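Local structure of tungstate ABC transporter, periplasmic tungstate-binding protein (Geobacter sulfurreducens, 3LR1) at residues A[128-131]-A[132-136]; A[152-155]-A[156-160]; A[216-219]-A[220-223]. The protein probably binds tungstate in the periplasm, between the two lobes of its periplasmic-binding-protein fold, and delivers it to an ABC transporter for uptake. All coordinates share one frame; numbering follows the deposited sequence.

Interaction 1: A[128-131]-A[132-136]; sequences HTKE and LDLWK
From H128 to W135 the chain runs as unbroken alpha helix, and four successive i to i+4 backbone bonds join the two segments: L132 N to H128 O, D133 N to T129 O, L134 N to K130 O and W135 N to E131 O, each 2.9 Å. The helix, 126-137, is the crossover of a beta-alpha-beta unit between the parallel strands 118-120 and 147-149. E131 and W135 offer a worked example of a carboxylate laid along a helix. With CG anti to the backbone N (chi1 179°) and a bend at the next bond, the E131 chain runs forward until OE2 meets the indole edge. W135 NE1 donates to E131 OE2 at 2.8 Å, and the oxygen accepts through its anti lone pair, the one turned away from OE1; OE2 lies in the ring plane, while the carboxylate itself is rotated 73° against it. Y147 OH is a second partner of OE2. E131 OE1 is hydrogen-bonded to S120 OG and takes a weak bond from H128 ND1 at 3.3 Å. The H128 ring, whose side chain lies about 8 Å from bound tungsten, in turn has L132 CD1 over one face, a CH-pi contact 4.1 Å from the centroid. Farther round the helix, K130 folds so that its CE packs 3.6 Å from L134 CG, an aliphatic touch made chiefly by the methylene next to the ammonium group. A leucine in place of E131 would probably leave W135 NE1, S120 OG and Y147 OH without their shared acceptor and the H128 imidazole freer to turn. Since both oxygens of this buried carboxylate are gripped, its rotation is fixed, and through it the helix is tied to strand residues on both sides of the crossover.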
ATOM      1  N   HIS A 128      -3.157  -3.921   6.825  1.00 24.73           N
ATOM      2  CA  HIS A 128      -3.538  -4.828   7.905  1.00 25.25           C
ATOM      3  C   HIS A 128      -2.638  -4.692   9.122  1.00 24.86           C
ATOM      4  O   HIS A 128      -3.108  -4.510  10.223  1.00 24.11           O
ATOM      5  CB  HIS A 128      -3.530  -6.280   7.417  1.00 25.93           C
ATOM      6  CG  HIS A 128      -4.185  -7.238   8.370  1.00 28.57           C
ATOM      7  ND1 HIS A 128      -5.365  -6.942   9.018  1.00 32.14           N
ATOM      8  CD2 HIS A 128      -3.861  -8.501   8.746  1.00 30.02           C
ATOM      9  CE1 HIS A 128      -5.729  -7.972   9.768  1.00 31.21           C
ATOM     10  NE2 HIS A 128      -4.831  -8.930   9.621  1.00 30.69           N
ATOM     11  N   THR A 129      -1.337  -4.806   8.931  1.00 26.12           N
ATOM     12  CA  THR A 129      -0.356  -4.621  10.030  1.00 26.13           C
ATOM     13  C   THR A 129      -0.527  -3.300  10.777  1.00 25.02           C
ATOM     14  O   THR A 129      -0.413  -3.232  12.014  1.00 24.76           O
ATOM     15  CB  THR A 129       1.039  -4.688   9.432  1.00 26.76           C
ATOM     16  OG1 THR A 129       1.229  -6.002   8.954  1.00 27.54           O
ATOM     17  CG2 THR A 129       2.157  -4.293  10.409  1.00 28.68           C
ATOM     18  N   LYS A 130      -0.798  -2.232  10.047  1.00 23.46           N
ATOM     19  CA  LYS A 130      -0.959  -0.944  10.677  1.00 22.73           C
ATOM     20  C   LYS A 130      -2.239  -0.951  11.505  1.00 23.21           C
ATOM     21  O   LYS A 130      -2.268  -0.442  12.663  1.00 21.25           O
ATOM     22  CB  LYS A 130      -1.002   0.203   9.654  1.00 23.03           C
ATOM     23  CG  LYS A 130      -1.294   1.596  10.261  1.00 26.56           C
ATOM     24  CD  LYS A 130      -0.131   2.193  11.021  1.00 33.41           C
ATOM     25  CE  LYS A 130      -0.613   3.059  12.180  1.00 37.53           C
ATOM     26  NZ  LYS A 130      -0.064   4.477  12.186  1.00 40.69           N
ATOM     27  N   GLU A 131      -3.280  -1.501  10.904  1.00 22.80           N
ATOM     28  CA  GLU A 131      -4.558  -1.586  11.570  1.00 24.44           C
ATOM     29  C   GLU A 131      -4.374  -2.341  12.915  1.00 25.49           C
ATOM     30  O   GLU A 131      -4.821  -1.874  13.963  1.00 25.14           O
ATOM     31  CB  GLU A 131      -5.598  -2.300  10.666  1.00 22.93           C
ATOM     32  CG  GLU A 131      -6.962  -2.443  11.329  1.00 22.89           C
ATOM     33  CD  GLU A 131      -7.664  -3.793  11.043  1.00 22.50           C
ATOM     34  OE1 GLU A 131      -7.383  -4.470  10.030  1.00 21.70           O
ATOM     35  OE2 GLU A 131      -8.517  -4.179  11.851  1.00 25.85           O
ATOM     36  N   LEU A 132      -3.718  -3.510  12.866  1.00 26.72           N
ATOM     37  CA  LEU A 132      -3.487  -4.310  14.080  1.00 27.10           C
ATOM     38  C   LEU A 132      -2.639  -3.562  15.118  1.00 28.04           C
ATOM     39  O   LEU A 132      -2.912  -3.587  16.370  1.00 27.53           O
ATOM     40  CB  LEU A 132      -2.871  -5.660  13.718  1.00 27.66           C
ATOM     41  CG  LEU A 132      -3.824  -6.590  12.922  1.00 28.06           C
ATOM     42  CD1 LEU A 132      -3.237  -8.020  12.867  1.00 30.57           C
ATOM     43  CD2 LEU A 132      -5.287  -6.637  13.424  1.00 30.06           C
ATOM     44  N   ASP A 133      -1.651  -2.832  14.629  1.00 28.11           N
ATOM     45  CA  ASP A 133      -0.842  -1.997  15.530  1.00 29.13           C
ATOM     46  C   ASP A 133      -1.693  -0.967  16.236  1.00 28.73           C
ATOM     47  O   ASP A 133      -1.471  -0.711  17.422  1.00 29.20           O
ATOM     48  CB  ASP A 133       0.330  -1.320  14.794  1.00 29.50           C
ATOM     49  CG  ASP A 133       1.393  -2.330  14.335  1.00 32.92           C
ATOM     50  OD1 ASP A 133       1.355  -3.521  14.769  1.00 34.43           O
ATOM     51  OD2 ASP A 133       2.247  -1.928  13.492  1.00 38.04           O
ATOM     52  N   LEU A 134      -2.667  -0.381  15.518  1.00 27.44           N
ATOM     53  CA  LEU A 134      -3.527   0.652  16.084  1.00 27.08           C
ATOM     54  C   LEU A 134      -4.544   0.079  17.055  1.00 26.83           C
ATOM     55  O   LEU A 134      -4.739   0.646  18.100  1.00 27.47           O
ATOM     56  CB  LEU A 134      -4.280   1.416  15.006  1.00 26.44           C
ATOM     57  CG  LEU A 134      -3.556   2.368  14.067  1.00 26.12           C
ATOM     58  CD1 LEU A 134      -4.533   2.729  12.921  1.00 22.88           C
ATOM     59  CD2 LEU A 134      -3.020   3.627  14.798  1.00 24.71           C
ATOM     60  N   TRP A 135      -5.213  -1.019  16.720  1.00 27.81           N
ATOM     61  CA  TRP A 135      -5.990  -1.756  17.754  1.00 29.08           C
ATOM     62  C   TRP A 135      -5.173  -2.021  19.051  1.00 30.76           C
ATOM     63  O   TRP A 135      -5.634  -1.746  20.156  1.00 31.06           O
ATOM     64  CB  TRP A 135      -6.566  -3.059  17.214  1.00 28.49           C
ATOM     65  CG  TRP A 135      -7.713  -2.882  16.241  1.00 25.98           C
ATOM     66  CD1 TRP A 135      -7.759  -3.322  14.955  1.00 24.58           C
ATOM     67  CD2 TRP A 135      -8.974  -2.242  16.484  1.00 23.34           C
ATOM     68  NE1 TRP A 135      -8.966  -3.029  14.386  1.00 23.25           N
ATOM     69  CE2 TRP A 135      -9.713  -2.317  15.290  1.00 23.32           C
ATOM     70  CE3 TRP A 135      -9.548  -1.599  17.597  1.00 22.58           C
ATOM     71  CZ2 TRP A 135     -10.982  -1.776  15.174  1.00 22.80           C
ATOM     72  CZ3 TRP A 135     -10.797  -1.080  17.478  1.00 21.06           C
ATOM     73  CH2 TRP A 135     -11.504  -1.157  16.283  1.00 22.52           C
ATOM     74  N   LYS A 136      -3.957  -2.521  18.911  1.00 32.62           N
ATOM     75  CA  LYS A 136      -3.115  -2.787  20.072  1.00 35.39           C
ATOM     76  C   LYS A 136      -2.787  -1.512  20.880  1.00 36.52           C
ATOM     77  O   LYS A 136      -2.844  -1.538  22.095  1.00 36.60           O
ATOM     78  CB  LYS A 136      -1.817  -3.504  19.638  1.00 36.02           C
ATOM     79  CG  LYS A 136      -1.114  -4.270  20.762  1.00 39.23           C
ATOM     80  CD  LYS A 136       0.308  -4.704  20.346  1.00 41.78           C
ATOM     81  CE  LYS A 136       0.619  -6.142  20.810  1.00 43.76           C
ATOM     82  NZ  LYS A 136       2.104  -6.438  20.829  1.00 44.71           N
TER

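Interaction 2: A[152-155]-A[156-160]; sequences QGMG and PVITM
Helix 154-164 starts after G153, at the N-cap position; its first i to i+4 bond runs from V157 N to G153 O (3.2 Å), after which I158 N to M154 O and T159 N to G155 O carry the alpha-helical turn onward. This helix start belongs to the periplasmic-binding-protein fold and faces the ligand site: the M154 side chain lies about 6 Å from bound tungsten. The start of the helix is also held from outside: M154 N by S14 OG and, just before it, Q152 O by R121 NE. M154, present as selenomethionine, leaves the backbone with CG anti to its N (chi1 -165°) and then bends twice, which swings CE back beside V157 CG1 at 3.6 Å. V157 CG2 rests 3.4 Å from G153 O, so the two V157 methyls have different partners, M154 CE for CG1 and G153 O for CG2. Behind them, V157 leans on I119 and R121, whereas I158 packs against T170 and helix 172-178. On the exposed side, the Q152 side chain crosses P156 at a slant and brings OE1 3.5 Å from P156 CB, a contact of amide with proline ring carbon. A crystal neighbour also touches Q152, which may affect this pose. The same amide reaches one turn farther: Q152 NE2 stands 3.7 Å from M160 CE, the methyl of a selenomethionine whose chain crosses the glutamine nearly at a right angle.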
ATOM      1  N   GLN A 152      -9.185  -9.318   1.363  1.00 28.89           N
ATOM      2  CA  GLN A 152      -9.111  -8.713   0.027  1.00 28.22           C
ATOM      3  C   GLN A 152      -8.299  -7.438   0.075  1.00 27.07           C
ATOM      4  O   GLN A 152      -8.033  -6.895   1.165  1.00 26.40           O
ATOM      5  CB  GLN A 152     -10.501  -8.366  -0.507  1.00 28.79           C
ATOM      6  CG  GLN A 152     -11.295  -9.587  -0.827  1.00 30.32           C
ATOM      7  CD  GLN A 152     -12.532  -9.318  -1.702  1.00 32.56           C
ATOM      8  OE1 GLN A 152     -12.450  -9.276  -2.954  1.00 34.76           O
ATOM      9  NE2 GLN A 152     -13.676  -9.176  -1.050  1.00 30.61           N
ATOM     10  N   GLY A 153      -7.964  -6.954  -1.125  1.00 25.91           N
ATOM     11  CA  GLY A 153      -7.220  -5.704  -1.287  1.00 25.11           C
ATOM     12  C   GLY A 153      -7.982  -4.469  -0.905  1.00 22.85           C
ATOM     13  O   GLY A 153      -9.125  -4.547  -0.543  1.00 24.06           O
HETATM   14  N   MSE A 154      -7.331  -3.318  -0.976  1.00 22.11           N
HETATM   15  CA  MSE A 154      -7.945  -2.087  -0.511  1.00 21.50           C
HETATM   16  C   MSE A 154      -9.206  -1.722  -1.310  1.00 21.11           C
HETATM   17  O   MSE A 154     -10.208  -1.245  -0.753  1.00 21.52           O
HETATM   18  CB  MSE A 154      -6.912  -0.969  -0.529  1.00 22.09           C
HETATM   19  CG  MSE A 154      -7.308   0.213   0.225  1.00 21.64           C
HETATM   20 SE   MSE A 154      -7.124  -0.206   2.104  1.00 23.14          SE
HETATM   21  CE  MSE A 154      -9.058  -0.356   2.568  1.00 22.93           C
ATOM     22  N   GLY A 155      -9.142  -1.894  -2.620  1.00 21.47           N
ATOM     23  CA  GLY A 155     -10.229  -1.534  -3.508  1.00 22.14           C
ATOM     24  C   GLY A 155     -11.491  -2.272  -3.142  1.00 22.28           C
ATOM     25  O   GLY A 155     -12.573  -1.673  -2.916  1.00 23.14           O
ATOM     26  N   PRO A 156     -11.391  -3.597  -3.060  1.00 22.50           N
ATOM     27  CA  PRO A 156     -12.606  -4.333  -2.662  1.00 22.23           C
ATOM     28  C   PRO A 156     -13.073  -4.024  -1.241  1.00 22.34           C
ATOM     29  O   PRO A 156     -14.266  -4.132  -0.952  1.00 21.41           O
ATOM     30  CB  PRO A 156     -12.192  -5.799  -2.779  1.00 23.24           C
ATOM     31  CG  PRO A 156     -11.027  -5.794  -3.717  1.00 22.98           C
ATOM     32  CD  PRO A 156     -10.477  -4.408  -3.865  1.00 22.56           C
ATOM     33  N   VAL A 157     -12.141  -3.655  -0.349  1.00 21.00           N
ATOM     34  CA  VAL A 157     -12.587  -3.294   0.986  1.00 19.76           C
ATOM     35  C   VAL A 157     -13.359  -1.961   0.951  1.00 19.33           C
ATOM     36  O   VAL A 157     -14.369  -1.840   1.595  1.00 19.26           O
ATOM     37  CB  VAL A 157     -11.419  -3.318   1.995  1.00 19.84           C
ATOM     38  CG1 VAL A 157     -11.808  -2.539   3.267  1.00 18.83           C
ATOM     39  CG2 VAL A 157     -11.084  -4.866   2.272  1.00 21.79           C
ATOM     40  N   ILE A 158     -12.904  -0.983   0.165  1.00 20.09           N
ATOM     41  CA  ILE A 158     -13.638   0.297   0.056  1.00 19.69           C
ATOM     42  C   ILE A 158     -15.021   0.023  -0.521  1.00 20.89           C
ATOM     43  O   ILE A 158     -16.059   0.570  -0.052  1.00 20.54           O
ATOM     44  CB  ILE A 158     -12.889   1.346  -0.790  1.00 19.26           C
ATOM     45  CG1 ILE A 158     -11.593   1.759  -0.077  1.00 17.54           C
ATOM     46  CG2 ILE A 158     -13.835   2.523  -1.067  1.00 18.94           C
ATOM     47  CD1 ILE A 158     -10.572   2.627  -0.957  1.00 19.71           C
ATOM     48  N   THR A 159     -15.103  -0.868  -1.503  1.00 21.87           N
ATOM     49  CA  THR A 159     -16.430  -1.211  -2.022  1.00 22.39           C
ATOM     50  C   THR A 159     -17.321  -1.874  -0.985  1.00 23.11           C
ATOM     51  O   THR A 159     -18.510  -1.582  -0.929  1.00 24.47           O
ATOM     52  CB  THR A 159     -16.269  -2.135  -3.249  1.00 22.64           C
ATOM     53  OG1 THR A 159     -15.526  -1.440  -4.232  1.00 22.99           O
ATOM     54  CG2 THR A 159     -17.595  -2.556  -3.879  1.00 22.04           C
HETATM   55  N   MSE A 160     -16.783  -2.827  -0.217  1.00 23.95           N
HETATM   56  CA  MSE A 160     -17.594  -3.525   0.789  1.00 22.93           C
HETATM   57  C   MSE A 160     -17.982  -2.520   1.879  1.00 23.25           C
HETATM   58  O   MSE A 160     -19.112  -2.492   2.274  1.00 25.12           O
HETATM   59  CB  MSE A 160     -16.821  -4.690   1.391  1.00 23.28           C
HETATM   60  CG  MSE A 160     -17.683  -5.647   2.284  1.00 28.08           C
HETATM   61 SE   MSE A 160     -16.541  -7.005   3.168  1.00 39.88          SE
HETATM   62  CE  MSE A 160     -15.211  -7.282   1.762  1.00 37.68           C
TER

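Interaction 3: A[216-219]-A[220-223]; sequences LAMK and LIDY
M218, K219 and L220 hold the middle of helix 214-224, one of the helices that flank the sheet in this periplasmic-binding-protein fold; M218 faces strand 197-204, while K219 and L220 turn to helix 20-32. Backbone bonds set their spacing: L220 N to L216 O, I221 N to A217 O, D222 N to M218 O and Y223 N to K219 O are all 2.9 Å, the regular i to i+4 ladder of an alpha helix. M218, modelled as selenomethionine, has CG anti to its carbonyl carbon (chi1 -74°) and then folds at both later bonds, which turns its end toward I221. The two side chains run alongside one another in the same direction and meet A203 of strand 197-204 together, with I221 reaching I201 as well. How closely their terminal carbons approach is doubtful in the model, so the pair is best read as a shared apolar face against the strand. K219 is exposed, with its chain extended beyond CG, and L220 is buried, yet both side chains touch F28 of helix 20-32, K219 meeting N32 too. L220 CB sits 3.4 Å from A217 O, and because CG is anti to the backbone N (chi1 -178°) the branched end of the leucine leads away from the preceding turn. Y223, three residues after L220, bonds through OH to the L24 carbonyl, and its side chain touches P27 and helix 227-235, so the helix is linked to helix 20-32 by both apolar and polar contacts. D222 remains on the exposed side, where its CB comes within 3.5 Å of M218 O, the carbonyl that its own backbone N already engages.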
ATOM      1  N   LEU A 216      19.424  -2.181 -14.265  1.00 18.58           N
ATOM      2  CA  LEU A 216      18.278  -1.353 -14.563  1.00 17.20           C
ATOM      3  C   LEU A 216      17.388  -1.163 -13.304  1.00 16.67           C
ATOM      4  O   LEU A 216      16.877  -0.055 -13.021  1.00 15.36           O
ATOM      5  CB  LEU A 216      17.480  -1.993 -15.671  1.00 18.68           C
ATOM      6  CG  LEU A 216      16.591  -1.216 -16.624  1.00 20.88           C
ATOM      7  CD1 LEU A 216      17.249   0.163 -17.081  1.00 22.00           C
ATOM      8  CD2 LEU A 216      16.292  -2.059 -17.895  1.00 21.69           C
ATOM      9  N   ALA A 217      17.247  -2.244 -12.515  1.00 14.83           N
ATOM     10  CA  ALA A 217      16.544  -2.126 -11.204  1.00 14.23           C
ATOM     11  C   ALA A 217      17.188  -1.057 -10.325  1.00 14.18           C
ATOM     12  O   ALA A 217      16.499  -0.240  -9.708  1.00 14.99           O
ATOM     13  CB  ALA A 217      16.450  -3.468 -10.478  1.00 12.55           C
HETATM   14  N   MSE A 218      18.516  -1.075 -10.270  1.00 14.97           N
HETATM   15  CA  MSE A 218      19.229  -0.134  -9.428  1.00 15.31           C
HETATM   16  C   MSE A 218      19.037   1.323  -9.941  1.00 16.60           C
HETATM   17  O   MSE A 218      18.890   2.272  -9.136  1.00 15.16           O
HETATM   18  CB  MSE A 218      20.665  -0.568  -9.302  1.00 16.22           C
HETATM   19  CG  MSE A 218      20.872  -1.790  -8.378  1.00 16.03           C
HETATM   20 SE   MSE A 218      20.101  -1.606  -6.574  1.00 23.57          SE
HETATM   21  CE  MSE A 218      18.226  -1.213  -6.967  1.00 33.22           C
ATOM     22  N   LYS A 219      18.948   1.478 -11.259  1.00 17.12           N
ATOM     23  CA  LYS A 219      18.648   2.807 -11.797  1.00 17.70           C
ATOM     24  C   LYS A 219      17.296   3.284 -11.408  1.00 17.09           C
ATOM     25  O   LYS A 219      17.125   4.461 -11.069  1.00 15.74           O
ATOM     26  CB  LYS A 219      18.835   2.853 -13.267  1.00 18.45           C
ATOM     27  CG  LYS A 219      20.300   2.910 -13.674  1.00 21.40           C
ATOM     28  CD  LYS A 219      20.439   2.556 -15.153  1.00 25.47           C
ATOM     29  CE  LYS A 219      21.826   2.831 -15.654  1.00 28.07           C
ATOM     30  NZ  LYS A 219      22.022   2.095 -16.959  1.00 32.42           N
ATOM     31  N   LEU A 220      16.328   2.355 -11.419  1.00 16.67           N
ATOM     32  CA  LEU A 220      14.994   2.676 -10.993  1.00 15.87           C
ATOM     33  C   LEU A 220      14.962   3.120  -9.545  1.00 16.27           C
ATOM     34  O   LEU A 220      14.329   4.157  -9.217  1.00 15.06           O
ATOM     35  CB  LEU A 220      14.008   1.555 -11.267  1.00 14.88           C
ATOM     36  CG  LEU A 220      12.569   1.890 -10.858  1.00 12.14           C
ATOM     37  CD1 LEU A 220      11.938   3.053 -11.737  1.00 12.21           C
ATOM     38  CD2 LEU A 220      11.668   0.629 -10.916  1.00 13.29           C
ATOM     39  N   ILE A 221      15.636   2.370  -8.669  1.00 17.51           N
ATOM     40  CA  ILE A 221      15.614   2.712  -7.273  1.00 16.84           C
ATOM     41  C   ILE A 221      16.276   4.093  -7.037  1.00 15.69           C
ATOM     42  O   ILE A 221      15.773   4.903  -6.268  1.00 15.24           O
ATOM     43  CB  ILE A 221      16.314   1.624  -6.402  1.00 16.64           C
ATOM     44  CG1 ILE A 221      15.474   0.320  -6.468  1.00 16.85           C
ATOM     45  CG2 ILE A 221      16.461   2.173  -4.966  1.00 16.32           C
ATOM     46  CD1 ILE A 221      16.100  -0.945  -5.748  1.00 17.01           C
ATOM     47  N   ASP A 222      17.376   4.347  -7.701  1.00 17.19           N
ATOM     48  CA  ASP A 222      18.077   5.655  -7.627  1.00 18.32           C
ATOM     49  C   ASP A 222      17.160   6.793  -8.073  1.00 17.74           C
ATOM     50  O   ASP A 222      17.148   7.881  -7.498  1.00 18.60           O
ATOM     51  CB  ASP A 222      19.363   5.636  -8.489  1.00 19.37           C
ATOM     52  CG  ASP A 222      20.514   4.751  -7.876  1.00 25.09           C
ATOM     53  OD1 ASP A 222      20.460   4.379  -6.681  1.00 28.80           O
ATOM     54  OD2 ASP A 222      21.500   4.436  -8.598  1.00 32.56           O
ATOM     55  N   TYR A 223      16.371   6.485  -9.098  1.00 17.62           N
ATOM     56  CA  TYR A 223      15.450   7.448  -9.678  1.00 16.78           C
ATOM     57  C   TYR A 223      14.336   7.800  -8.736  1.00 15.49           C
ATOM     58  O   TYR A 223      14.082   8.978  -8.496  1.00 15.72           O
ATOM     59  CB  TYR A 223      14.934   7.005 -11.066  1.00 15.72           C
ATOM     60  CG  TYR A 223      13.705   7.812 -11.482  1.00 17.29           C
ATOM     61  CD1 TYR A 223      13.801   9.107 -11.993  1.00 20.11           C
ATOM     62  CD2 TYR A 223      12.461   7.265 -11.357  1.00 16.36           C
ATOM     63  CE1 TYR A 223      12.637   9.823 -12.370  1.00 18.98           C
ATOM     64  CE2 TYR A 223      11.317   7.975 -11.704  1.00 17.64           C
ATOM     65  CZ  TYR A 223      11.417   9.228 -12.192  1.00 17.43           C
ATOM     66  OH  TYR A 223      10.284   9.876 -12.465  1.00 17.03           O
TER

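Overall arrangement
Each contact is local to one helix, interaction 2 including the loop that leads into it, yet they differ with their place in the fold. Interactions 1 and 2 lie with their centres about 17 Å apart and do not touch; both helices pack near strand 118-120, and the side chains of H128 and M154 lie about 8 and 6 Å from bound tungsten. Interaction 3 sits on the opposite side of the chain's centre, its own centre about 32 and 31 Å from theirs. Interaction 1 buries two residues, E131 and W135, interactions 2 and 3 four each. Interaction 1 relies on a multiply bonded carboxylate, interaction 2 on the start of a helix lined by apolar groups, and interaction 3 on apolar faces.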